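Local coordinates for protein CaaX farnesyltransferase alpha subunit Ram2 (Aspergillus fumigatus, PDB 4L9P) that pairs with the beta subunit Ram1 in a farnesyltransferase that probably attaches isoprenoid groups to the cysteine of CaaX-box proteins, at residues A[61-66]-A[91-96]; A[165-170]-A[200-205]; A[305-310]-A[328-333]. The protein carries 1 engineered substitution. All blocks are in the same frame, centred on the assembly; numbering follows the deposited sequence.

Interaction 1 of 3, residues A[61-66]-A[91-96]. With EDO (1,2-ethanediol), chain G.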
loop_
_atom_site.group_PDB
_atom_site.type_symbol
_atom_site.label_atom_id
_atom_site.label_comp_id
_atom_site.label_asym_id
_atom_site.label_seq_id
_atom_site.Cartn_x
_atom_site.Cartn_y
_atom_site.Cartn_z
ATOM N N ARG A 61 20.027 -15.517 19.095
ATOM C CA ARG A 61 20.143 -16.641 18.167
ATOM C C ARG A 61 20.254 -17.962 18.947
ATOM O O ARG A 61 19.618 -18.948 18.596
ATOM C CB ARG A 61 21.366 -16.501 17.241
ATOM C CG ARG A 61 21.079 -15.611 16.053
ATOM C CD ARG A 61 22.224 -15.671 15.007
ATOM N NE ARG A 61 23.281 -14.820 15.495
ATOM C CZ ARG A 61 23.426 -13.521 15.259
ATOM N NH1 ARG A 61 22.652 -12.840 14.397
ATOM N NH2 ARG A 61 24.418 -12.922 15.868
ATOM N N ALA A 62 21.046 -17.967 20.017
ATOM C CA ALA A 62 21.222 -19.189 20.782
ATOM C C ALA A 62 19.952 -19.625 21.494
ATOM O O ALA A 62 19.614 -20.810 21.497
ATOM C CB ALA A 62 22.374 -18.989 21.826
ATOM N N VAL A 63 19.265 -18.706 22.171
ATOM C CA VAL A 63 18.050 -19.110 22.863
ATOM C C VAL A 63 16.972 -19.589 21.894
ATOM O O VAL A 63 16.257 -20.549 22.187
ATOM C CB VAL A 63 17.510 -18.078 23.907
ATOM C CG1 VAL A 63 18.482 -17.999 25.077
ATOM C CG2 VAL A 63 17.280 -16.698 23.313
ATOM N N MET A 64 16.829 -18.895 20.751
ATOM C CA MET A 64 15.796 -19.319 19.836
ATOM C C MET A 64 16.133 -20.691 19.213
ATOM O O MET A 64 15.248 -21.523 19.015
ATOM C CB MET A 64 15.618 -18.257 18.751
ATOM C CG MET A 64 14.996 -16.966 19.300
ATOM S SD MET A 64 14.574 -15.764 18.027
ATOM C CE MET A 64 16.112 -15.614 17.161
ATOM N N ALA A 65 17.404 -20.924 18.911
ATOM C CA ALA A 65 17.818 -22.216 18.383
ATOM C C ALA A 65 17.510 -23.369 19.376
ATOM O O ALA A 65 17.194 -24.494 18.964
ATOM C CB ALA A 65 19.328 -22.189 18.051
ATOM N N ALA A 66 17.611 -23.081 20.672
ATOM C CA ALA A 66 17.303 -24.066 21.716
ATOM C C ALA A 66 15.800 -24.106 22.059
ATOM O O ALA A 66 15.370 -24.914 22.876
ATOM C CB ALA A 66 18.130 -23.719 22.961
ATOM N N TRP A 91 9.828 -9.970 18.625
ATOM C CA TRP A 91 8.475 -9.845 19.185
ATOM C C TRP A 91 7.722 -11.173 19.119
ATOM O O TRP A 91 6.988 -11.534 20.051
ATOM C CB TRP A 91 7.676 -8.820 18.335
ATOM C CG TRP A 91 8.020 -7.419 18.588
ATOM C CD1 TRP A 91 8.890 -6.587 17.861
ATOM C CD2 TRP A 91 7.535 -6.636 19.664
ATOM N NE1 TRP A 91 8.936 -5.330 18.447
ATOM C CE2 TRP A 91 8.114 -5.342 19.553
ATOM C CE3 TRP A 91 6.689 -6.903 20.743
ATOM C CZ2 TRP A 91 7.795 -4.319 20.431
ATOM C CZ3 TRP A 91 6.386 -5.864 21.624
ATOM C CH2 TRP A 91 6.922 -4.591 21.463
ATOM N N ILE A 92 7.851 -11.879 18.000
ATOM C CA ILE A 92 7.161 -13.154 17.911
ATOM C C ILE A 92 7.703 -14.156 18.941
ATOM O O ILE A 92 6.917 -14.870 19.595
ATOM C CB ILE A 92 7.312 -13.728 16.488
ATOM C CG1 ILE A 92 6.553 -12.779 15.532
ATOM C CG2 ILE A 92 6.802 -15.185 16.384
ATOM C CD1 ILE A 92 6.994 -12.894 14.204
ATOM N N TYR A 93 9.029 -14.175 19.133
ATOM C CA TYR A 93 9.610 -15.057 20.139
ATOM C C TYR A 93 9.158 -14.613 21.557
ATOM O O TYR A 93 8.814 -15.453 22.388
ATOM C CB TYR A 93 11.121 -15.006 19.980
ATOM C CG TYR A 93 11.877 -15.850 20.957
ATOM C CD1 TYR A 93 11.598 -17.157 21.117
ATOM C CD2 TYR A 93 12.904 -15.270 21.719
ATOM C CE1 TYR A 93 12.356 -17.960 22.080
ATOM C CE2 TYR A 93 13.645 -15.989 22.621
ATOM C CZ TYR A 93 13.375 -17.339 22.804
ATOM O OH TYR A 93 14.155 -18.011 23.745
ATOM N N ARG A 94 9.107 -13.312 21.828
ATOM C CA ARG A 94 8.599 -12.823 23.109
ATOM C C ARG A 94 7.204 -13.351 23.386
ATOM O O ARG A 94 6.940 -13.809 24.490
ATOM C CB ARG A 94 8.637 -11.270 23.151
ATOM C CG ARG A 94 8.107 -10.702 24.440
ATOM C CD ARG A 94 8.251 -9.162 24.481
ATOM N NE ARG A 94 7.808 -8.654 25.782
ATOM C CZ ARG A 94 8.622 -8.445 26.805
ATOM N NH1 ARG A 94 9.911 -8.737 26.681
ATOM N NH2 ARG A 94 8.120 -7.971 27.952
ATOM N N ALA A 95 6.292 -13.271 22.394
ATOM C CA ALA A 95 4.964 -13.732 22.670
ATOM C C ALA A 95 4.942 -15.236 22.982
ATOM O O ALA A 95 4.179 -15.673 23.856
ATOM C CB ALA A 95 4.026 -13.441 21.466
ATOM N N LYS A 96 5.751 -16.009 22.264
ATOM C CA LYS A 96 5.847 -17.459 22.592
ATOM C C LYS A 96 6.233 -17.656 24.048
ATOM O O LYS A 96 5.602 -18.470 24.743
ATOM C CB LYS A 96 6.893 -18.125 21.722
ATOM C CG LYS A 96 6.491 -18.295 20.282
ATOM C CD LYS A 96 7.655 -19.042 19.575
ATOM C CE LYS A 96 7.341 -19.367 18.129
ATOM N NZ LYS A 96 8.488 -20.179 17.599
HETATM C C1 EDO G . 23.011 -8.740 14.347
HETATM O O1 EDO G . 22.956 -10.087 14.805
HETATM C C2 EDO G . 22.036 -8.522 13.221
HETATM O O2 EDO G . 20.696 -8.903 13.585
#

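Interaction 2 of 3, residues A[165-170]-A[200-205]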
loop_
_atom_site.group_PDB
_atom_site.type_symbol
_atom_site.label_atom_id
_atom_site.label_comp_id
_atom_site.label_asym_id
_atom_site.label_seq_id
_atom_site.Cartn_x
_atom_site.Cartn_y
_atom_site.Cartn_z
ATOM N N THR A 165 -6.372 0.078 12.856
ATOM C CA THR A 165 -6.527 -1.325 12.515
ATOM C C THR A 165 -6.721 -2.153 13.779
ATOM O O THR A 165 -7.625 -3.018 13.837
ATOM C CB THR A 165 -5.302 -1.812 11.711
ATOM O OG1 THR A 165 -5.331 -1.124 10.434
ATOM C CG2 THR A 165 -5.380 -3.324 11.491
ATOM N N TYR A 166 -5.907 -1.862 14.806
ATOM C CA TYR A 166 -6.108 -2.602 16.082
ATOM C C TYR A 166 -7.497 -2.310 16.625
ATOM O O TYR A 166 -8.192 -3.252 17.109
ATOM C CB TYR A 166 -5.039 -2.178 17.043
ATOM C CG TYR A 166 -5.304 -2.789 18.456
ATOM C CD1 TYR A 166 -4.958 -4.133 18.755
ATOM C CD2 TYR A 166 -5.992 -2.037 19.406
ATOM C CE1 TYR A 166 -5.256 -4.662 20.010
ATOM C CE2 TYR A 166 -6.307 -2.579 20.652
ATOM C CZ TYR A 166 -5.918 -3.893 20.912
ATOM O OH TYR A 166 -6.162 -4.454 22.154
ATOM N N ARG A 167 -7.958 -1.070 16.579
ATOM C CA ARG A 167 -9.266 -0.779 17.169
ATOM C C ARG A 167 -10.389 -1.475 16.382
ATOM O O ARG A 167 -11.381 -1.899 16.994
ATOM C CB ARG A 167 -9.494 0.747 17.279
ATOM C CG ARG A 167 -10.661 1.070 18.278
ATOM C CD ARG A 167 -10.762 2.546 18.605
ATOM N NE ARG A 167 -11.757 2.696 19.658
ATOM C CZ ARG A 167 -11.799 3.681 20.543
ATOM N NH1 ARG A 167 -10.920 4.676 20.484
ATOM N NH2 ARG A 167 -12.725 3.613 21.524
ATOM N N HIS A 168 -10.245 -1.655 15.053
ATOM C CA HIS A 168 -11.270 -2.419 14.322
ATOM C C HIS A 168 -11.260 -3.865 14.841
ATOM O O HIS A 168 -12.355 -4.427 15.089
ATOM C CB HIS A 168 -10.862 -2.482 12.825
ATOM C CG HIS A 168 -11.661 -3.468 12.045
ATOM N ND1 HIS A 168 -12.846 -3.110 11.438
ATOM C CD2 HIS A 168 -11.523 -4.815 11.860
ATOM C CE1 HIS A 168 -13.401 -4.188 10.884
ATOM N NE2 HIS A 168 -12.626 -5.237 11.123
ATOM N N TRP A 169 -10.082 -4.462 15.026
ATOM C CA TRP A 169 -10.012 -5.830 15.542
ATOM C C TRP A 169 -10.666 -5.877 16.939
ATOM O O TRP A 169 -11.402 -6.849 17.252
ATOM C CB TRP A 169 -8.526 -6.288 15.606
ATOM C CG TRP A 169 -8.419 -7.593 16.316
ATOM C CD1 TRP A 169 -8.590 -8.868 15.797
ATOM C CD2 TRP A 169 -8.276 -7.756 17.713
ATOM N NE1 TRP A 169 -8.521 -9.796 16.787
ATOM C CE2 TRP A 169 -8.340 -9.156 17.986
ATOM C CE3 TRP A 169 -8.072 -6.858 18.763
ATOM C CZ2 TRP A 169 -8.230 -9.669 19.291
ATOM C CZ3 TRP A 169 -8.003 -7.389 20.073
ATOM C CH2 TRP A 169 -8.078 -8.774 20.299
ATOM N N LEU A 170 -10.387 -4.885 17.789
ATOM C CA LEU A 170 -10.907 -4.884 19.162
ATOM C C LEU A 170 -12.417 -4.843 19.123
ATOM O O LEU A 170 -13.092 -5.575 19.937
ATOM C CB LEU A 170 -10.333 -3.669 19.870
ATOM C CG LEU A 170 -10.708 -3.553 21.353
ATOM C CD1 LEU A 170 -9.844 -4.522 22.178
ATOM C CD2 LEU A 170 -10.473 -2.102 21.792
ATOM N N TRP A 200 -14.002 8.593 10.206
ATOM C CA TRP A 200 -15.159 8.277 9.369
ATOM C C TRP A 200 -15.171 6.801 8.993
ATOM O O TRP A 200 -16.235 6.178 9.000
ATOM C CB TRP A 200 -15.164 9.135 8.094
ATOM C CG TRP A 200 -15.582 10.542 8.355
ATOM C CD1 TRP A 200 -14.750 11.643 8.483
ATOM C CD2 TRP A 200 -16.934 11.022 8.515
ATOM N NE1 TRP A 200 -15.520 12.780 8.698
ATOM C CE2 TRP A 200 -16.856 12.421 8.741
ATOM C CE3 TRP A 200 -18.193 10.392 8.516
ATOM C CZ2 TRP A 200 -18.003 13.219 8.960
ATOM C CZ3 TRP A 200 -19.341 11.201 8.722
ATOM C CH2 TRP A 200 -19.229 12.591 8.905
ATOM N N ASN A 201 -13.997 6.232 8.664
ATOM C CA ASN A 201 -13.946 4.834 8.289
ATOM C C ASN A 201 -14.378 3.926 9.441
ATOM O O ASN A 201 -15.083 2.934 9.235
ATOM C CB ASN A 201 -12.525 4.512 7.747
ATOM C CG ASN A 201 -12.407 3.052 7.363
ATOM O OD1 ASN A 201 -12.928 2.651 6.311
ATOM N ND2 ASN A 201 -11.858 2.213 8.259
ATOM N N HIS A 202 -13.901 4.268 10.646
ATOM C CA HIS A 202 -14.293 3.456 11.828
ATOM C C HIS A 202 -15.774 3.649 12.072
ATOM O O HIS A 202 -16.474 2.679 12.445
ATOM C CB HIS A 202 -13.475 3.922 13.024
ATOM C CG HIS A 202 -13.562 2.976 14.198
ATOM N ND1 HIS A 202 -12.901 1.765 14.191
ATOM C CD2 HIS A 202 -14.182 3.077 15.406
ATOM C CE1 HIS A 202 -13.129 1.148 15.332
ATOM N NE2 HIS A 202 -13.921 1.914 16.071
ATOM N N ARG A 203 -16.320 4.843 11.832
ATOM C CA ARG A 203 -17.783 5.070 12.013
ATOM C C ARG A 203 -18.565 4.126 11.094
ATOM O O ARG A 203 -19.580 3.553 11.508
ATOM C CB ARG A 203 -18.161 6.522 11.675
ATOM C CG ARG A 203 -19.621 6.820 12.128
ATOM C CD ARG A 203 -20.020 8.289 11.716
ATOM N NE ARG A 203 -21.355 8.489 12.250
ATOM C CZ ARG A 203 -21.641 9.049 13.419
ATOM N NH1 ARG A 203 -20.681 9.630 14.174
ATOM N NH2 ARG A 203 -22.910 9.027 13.835
ATOM N N TYR A 204 -18.100 3.994 9.852
ATOM C CA TYR A 204 -18.807 3.102 8.933
ATOM C C TYR A 204 -18.799 1.646 9.487
ATOM O O TYR A 204 -19.822 0.942 9.471
ATOM C CB TYR A 204 -18.165 3.137 7.529
ATOM C CG TYR A 204 -18.960 2.245 6.586
ATOM C CD1 TYR A 204 -18.689 0.859 6.463
ATOM C CD2 TYR A 204 -19.974 2.792 5.770
ATOM C CE1 TYR A 204 -19.436 0.040 5.605
ATOM C CE2 TYR A 204 -20.711 1.988 4.892
ATOM C CZ TYR A 204 -20.455 0.603 4.846
ATOM O OH TYR A 204 -21.204 -0.211 4.007
ATOM N N MET A 205 -17.674 1.192 9.998
ATOM C CA MET A 205 -17.645 -0.139 10.576
ATOM C C MET A 205 -18.654 -0.268 11.729
ATOM O O MET A 205 -19.420 -1.263 11.816
ATOM C CB MET A 205 -16.278 -0.408 11.110
ATOM C CG MET A 205 -16.139 -1.837 11.622
ATOM S SD MET A 205 -15.765 -1.873 13.351
ATOM C CE MET A 205 -15.356 -0.308 13.833
#

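Interaction 3 of 3, residues A[305-310]-A[328-333]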
loop_
_atom_site.group_PDB
_atom_site.type_symbol
_atom_site.label_atom_id
_atom_site.label_comp_id
_atom_site.label_asym_id
_atom_site.label_seq_id
_atom_site.Cartn_x
_atom_site.Cartn_y
_atom_site.Cartn_z
ATOM N N HIS A 305 -17.495 18.268 -4.280
ATOM C CA HIS A 305 -18.211 17.025 -4.052
ATOM C C HIS A 305 -19.676 17.114 -4.404
ATOM O O HIS A 305 -20.286 16.131 -4.847
ATOM C CB HIS A 305 -18.035 16.595 -2.557
ATOM C CG HIS A 305 -16.599 16.690 -2.157
ATOM N ND1 HIS A 305 -15.632 15.934 -2.788
ATOM C CD2 HIS A 305 -15.949 17.519 -1.306
ATOM C CE1 HIS A 305 -14.454 16.282 -2.318
ATOM N NE2 HIS A 305 -14.608 17.236 -1.420
ATOM N N ALA A 306 -20.260 18.299 -4.186
ATOM C CA ALA A 306 -21.658 18.541 -4.564
ATOM C C ALA A 306 -21.815 18.471 -6.070
ATOM O O ALA A 306 -22.780 17.906 -6.546
ATOM C CB ALA A 306 -22.101 19.850 -4.016
ATOM N N ILE A 307 -20.837 18.993 -6.808
ATOM C CA ILE A 307 -20.917 18.936 -8.275
ATOM C C ILE A 307 -20.806 17.480 -8.731
ATOM O O ILE A 307 -21.579 17.032 -9.628
ATOM C CB ILE A 307 -19.783 19.767 -8.943
ATOM C CG1 ILE A 307 -19.836 21.230 -8.501
ATOM C CG2 ILE A 307 -19.814 19.660 -10.473
ATOM C CD1 ILE A 307 -18.680 22.029 -9.055
ATOM N N GLU A 308 -19.880 16.693 -8.140
ATOM C CA GLU A 308 -19.762 15.292 -8.560
ATOM C C GLU A 308 -21.013 14.499 -8.198
ATOM O O GLU A 308 -21.468 13.626 -8.954
ATOM C CB GLU A 308 -18.577 14.689 -7.858
ATOM C CG GLU A 308 -18.324 13.249 -8.322
ATOM C CD GLU A 308 -17.173 12.680 -7.536
ATOM O OE1 GLU A 308 -16.846 13.286 -6.463
ATOM O OE2 GLU A 308 -16.593 11.649 -7.950
ATOM N N TRP A 309 -21.603 14.829 -7.049
ATOM C CA TRP A 309 -22.847 14.179 -6.642
ATOM C C TRP A 309 -23.941 14.434 -7.674
ATOM O O TRP A 309 -24.652 13.498 -8.105
ATOM C CB TRP A 309 -23.285 14.732 -5.287
ATOM C CG TRP A 309 -24.327 13.917 -4.614
ATOM C CD1 TRP A 309 -25.646 13.827 -4.941
ATOM C CD2 TRP A 309 -24.124 13.063 -3.489
ATOM N NE1 TRP A 309 -26.286 12.968 -4.065
ATOM C CE2 TRP A 309 -25.362 12.476 -3.174
ATOM C CE3 TRP A 309 -22.990 12.739 -2.709
ATOM C CZ2 TRP A 309 -25.512 11.586 -2.107
ATOM C CZ3 TRP A 309 -23.134 11.856 -1.640
ATOM C CH2 TRP A 309 -24.383 11.292 -1.349
ATOM N N LEU A 310 -24.072 15.705 -8.072
ATOM C CA LEU A 310 -25.067 16.057 -9.106
ATOM C C LEU A 310 -24.788 15.351 -10.444
ATOM O O LEU A 310 -25.727 14.921 -11.114
ATOM C CB LEU A 310 -25.145 17.583 -9.284
ATOM C CG LEU A 310 -25.753 18.246 -8.049
ATOM C CD1 LEU A 310 -25.605 19.766 -8.072
ATOM C CD2 LEU A 310 -27.210 17.807 -7.752
ATOM N N VAL A 328 -23.155 16.148 -18.018
ATOM C CA VAL A 328 -21.974 16.575 -18.731
ATOM C C VAL A 328 -21.546 17.989 -18.336
ATOM O O VAL A 328 -20.345 18.312 -18.194
ATOM C CB VAL A 328 -22.143 16.421 -20.251
ATOM C CG1 VAL A 328 -20.959 17.044 -20.983
ATOM C CG2 VAL A 328 -22.279 14.939 -20.593
ATOM N N LYS A 329 -22.527 18.880 -18.138
ATOM C CA LYS A 329 -22.179 20.204 -17.654
ATOM C C LYS A 329 -21.458 20.156 -16.280
ATOM O O LYS A 329 -20.499 20.925 -16.062
ATOM C CB LYS A 329 -23.462 21.029 -17.506
ATOM C CG LYS A 329 -23.209 22.432 -17.079
ATOM C CD LYS A 329 -24.554 23.156 -16.803
ATOM C CE LYS A 329 -24.296 24.591 -16.281
ATOM N NZ LYS A 329 -25.544 25.401 -16.002
ATOM N N MET A 330 -21.979 19.356 -15.332
ATOM C CA MET A 330 -21.339 19.258 -14.013
ATOM C C MET A 330 -19.900 18.765 -14.185
ATOM O O MET A 330 -18.988 19.310 -13.557
ATOM C CB MET A 330 -22.136 18.316 -13.118
ATOM C CG MET A 330 -23.509 18.801 -12.752
ATOM S SD MET A 330 -23.493 20.391 -11.858
ATOM C CE MET A 330 -23.850 21.568 -13.231
ATOM N N LEU A 331 -19.702 17.752 -15.055
ATOM C CA LEU A 331 -18.368 17.186 -15.221
ATOM C C LEU A 331 -17.414 18.187 -15.887
ATOM O O LEU A 331 -16.205 18.195 -15.650
ATOM C CB LEU A 331 -18.474 15.883 -15.992
ATOM C CG LEU A 331 -19.123 14.739 -15.174
ATOM C CD1 LEU A 331 -19.613 13.669 -16.138
ATOM C CD2 LEU A 331 -18.089 14.049 -14.213
ATOM N N THR A 332 -17.979 19.027 -16.771
ATOM C CA THR A 332 -17.219 20.100 -17.379
ATOM C C THR A 332 -16.775 21.149 -16.339
ATOM O O THR A 332 -15.621 21.620 -16.383
ATOM C CB THR A 332 -18.046 20.723 -18.510
ATOM O OG1 THR A 332 -18.307 19.709 -19.492
ATOM C CG2 THR A 332 -17.231 21.825 -19.147
ATOM N N LEU A 333 -17.659 21.495 -15.404
ATOM C CA LEU A 333 -17.224 22.373 -14.323
ATOM C C LEU A 333 -16.045 21.767 -13.536
ATOM O O LEU A 333 -15.134 22.485 -13.151
ATOM C CB LEU A 333 -18.367 22.684 -13.362
ATOM C CG LEU A 333 -19.492 23.513 -13.992
ATOM C CD1 LEU A 333 -20.676 23.651 -13.035
ATOM C CD2 LEU A 333 -18.960 24.882 -14.311
#

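Interaction 1 of 3, residues A[61-66]-A[91-96]
Met64 on helix 51-65 and Tyr93 on helix 88-100 mark the nearest backbone approach, their CA atoms 7.5 Å apart, and the gap is bridged mainly by the Tyr93 side chain. Its ring carries Met64 CG almost squarely over the centre of one face: Met64 CG lies 3.5 Å from the centroid of the Tyr93 ring, 7° off the normal, a CH-pi contact. With chi2 extended (-173°), Met64 SD stands obliquely to the Tyr93 ring, 4.4 Å from the ring centroid, which adds a Met-aromatic contact. The Tyr93 side chain leaves the backbone toward helix 51-65, and with CG anti to the backbone N (chi1 179°) its ring lies across Met64 CG. Segment 91-96 falls in a prenyltransferase alpha-subunit repeat of the TPR clan, and the contact joins helix 51-65 to helix 88-100 of this helical array. At the far end of the ring, Val63 crosses Tyr93 at about a right angle: Val63 CB lies 3.4 Å from Tyr93 OH, and Val63 CG2 is 3.8 Å from Tyr93 CE2. That hydroxyl is hydrogen-bonded to Glu68 O. Arg61 NH1 donates to O1 of an ethanediol at 2.8 Å and also to His194 O of the beta subunit Ram1, while NE binds Ile31 O.

Interaction 2 of 3, residues A[165-170]-A[200-205]
Arg167 and His168 of helix 161-174 meet His202 and Met205 of helix 197-208 through two side-chain pairs that span the distance between the two helices. The aliphatic part of Arg167 passes the His202 ring at about a right angle, with Arg167 CG 3.8 Å from His202 CE1. Because Arg167 is extended from CG to NE, its methylenes run past the imidazole and its guanidinium is carried beyond, with the two planes 58° apart. The edge of the same ring faces the backbone of the opposite helix: His202 CE1 lies 4.0 Å from His168 N, near the plane of the ring. In the second pair, Met205 CG approaches His168 ND1 to 3.5 Å, oblique to the ring, and Met205 SD follows at 4.5 Å from the centroid of the His168 ring.

The polar ends are held from a second shell. Glu182 accepts from His202 NE2 through one oxygen and forms a salt bridge with Arg167 NH2 through the other, so one carboxylate fixes both partners of the first pair; Asp185 adds a second salt bridge to Arg167. Asp217 binds His168 NE2. The axes of segments 165-170 and 200-205 approach to 11.0 Å, 13° from parallel, with helix 180-192 between them in sequence. These are near-parallel helices of successive repeats in an alpha-alpha solenoid, consistent with the TPR-like repeats of prenyltransferase alpha subunits.

Interaction 3 of 3, residues A[305-310]-A[328-333]
No aromatic ring enters the contact of Ile307 and Leu310 with Met330 and Leu333; the rings of His305 and Trp309 have other neighbours. Trp309 stacks on the Trp279 ring and its NE1 bonds to Leu276 O, while His305 meets Trp262 with the ring planes at about 40°. What remains between the two segments is an aliphatic seam. Ile307 presses CG2, anti to the backbone N, against the opposite backbone: Ile307 CG2 is 3.2 Å from Met330 O and also lies 3.8 Å from Met330 CB. That tight methyl-to-carbonyl approach accompanies the nearest CA pair, Ile307 and Met330, at 5.8 Å. The other branch runs alongside the seam, where Ile307 CD1 has a looser contact, 4.4 Å, with Leu333 CB. Met330 answers with a folded chain: the bend at chi2 (-60°) folds Met330 SD back between Ile307 and Leu310, with Met330 CG 4.0 Å from Leu310 CB and Met330 SD 4.0 Å from Ile307 CG2. Farther along helix 323-338, Tyr338 touches both Ile307 and Leu333, and on another side of that helix Leu331 packs on helix 343-362. The segments run nearly antiparallel, their axes 8.7 Å apart and crossing at -153°, the close packing of an antiparallel helical hairpin in the C-terminal part of the all-helical alpha subunit.

Overall arrangement
The three contacts follow one another along the chain and along the elongated array of helices. Interactions 1 and 3 lie on opposite sides of the chain's centre, their own centres 58 Å apart; interaction 2, whose centre is about 7 Å from that of the chain, sits 32 Å from the first and 31 Å from the third, centre to centre. None touches another: about 12 Å separates the nearest atoms of 61-66/91-96 and 165-170/200-205, and about 11 Å those of 165-170/200-205 and 305-310/328-333. Interaction 2 has the bound farnesyl analogue FII nearby, about 13 Å from the His168 side chain, and Asn201 and Thr165 there are hydrogen-bonded to Ram1.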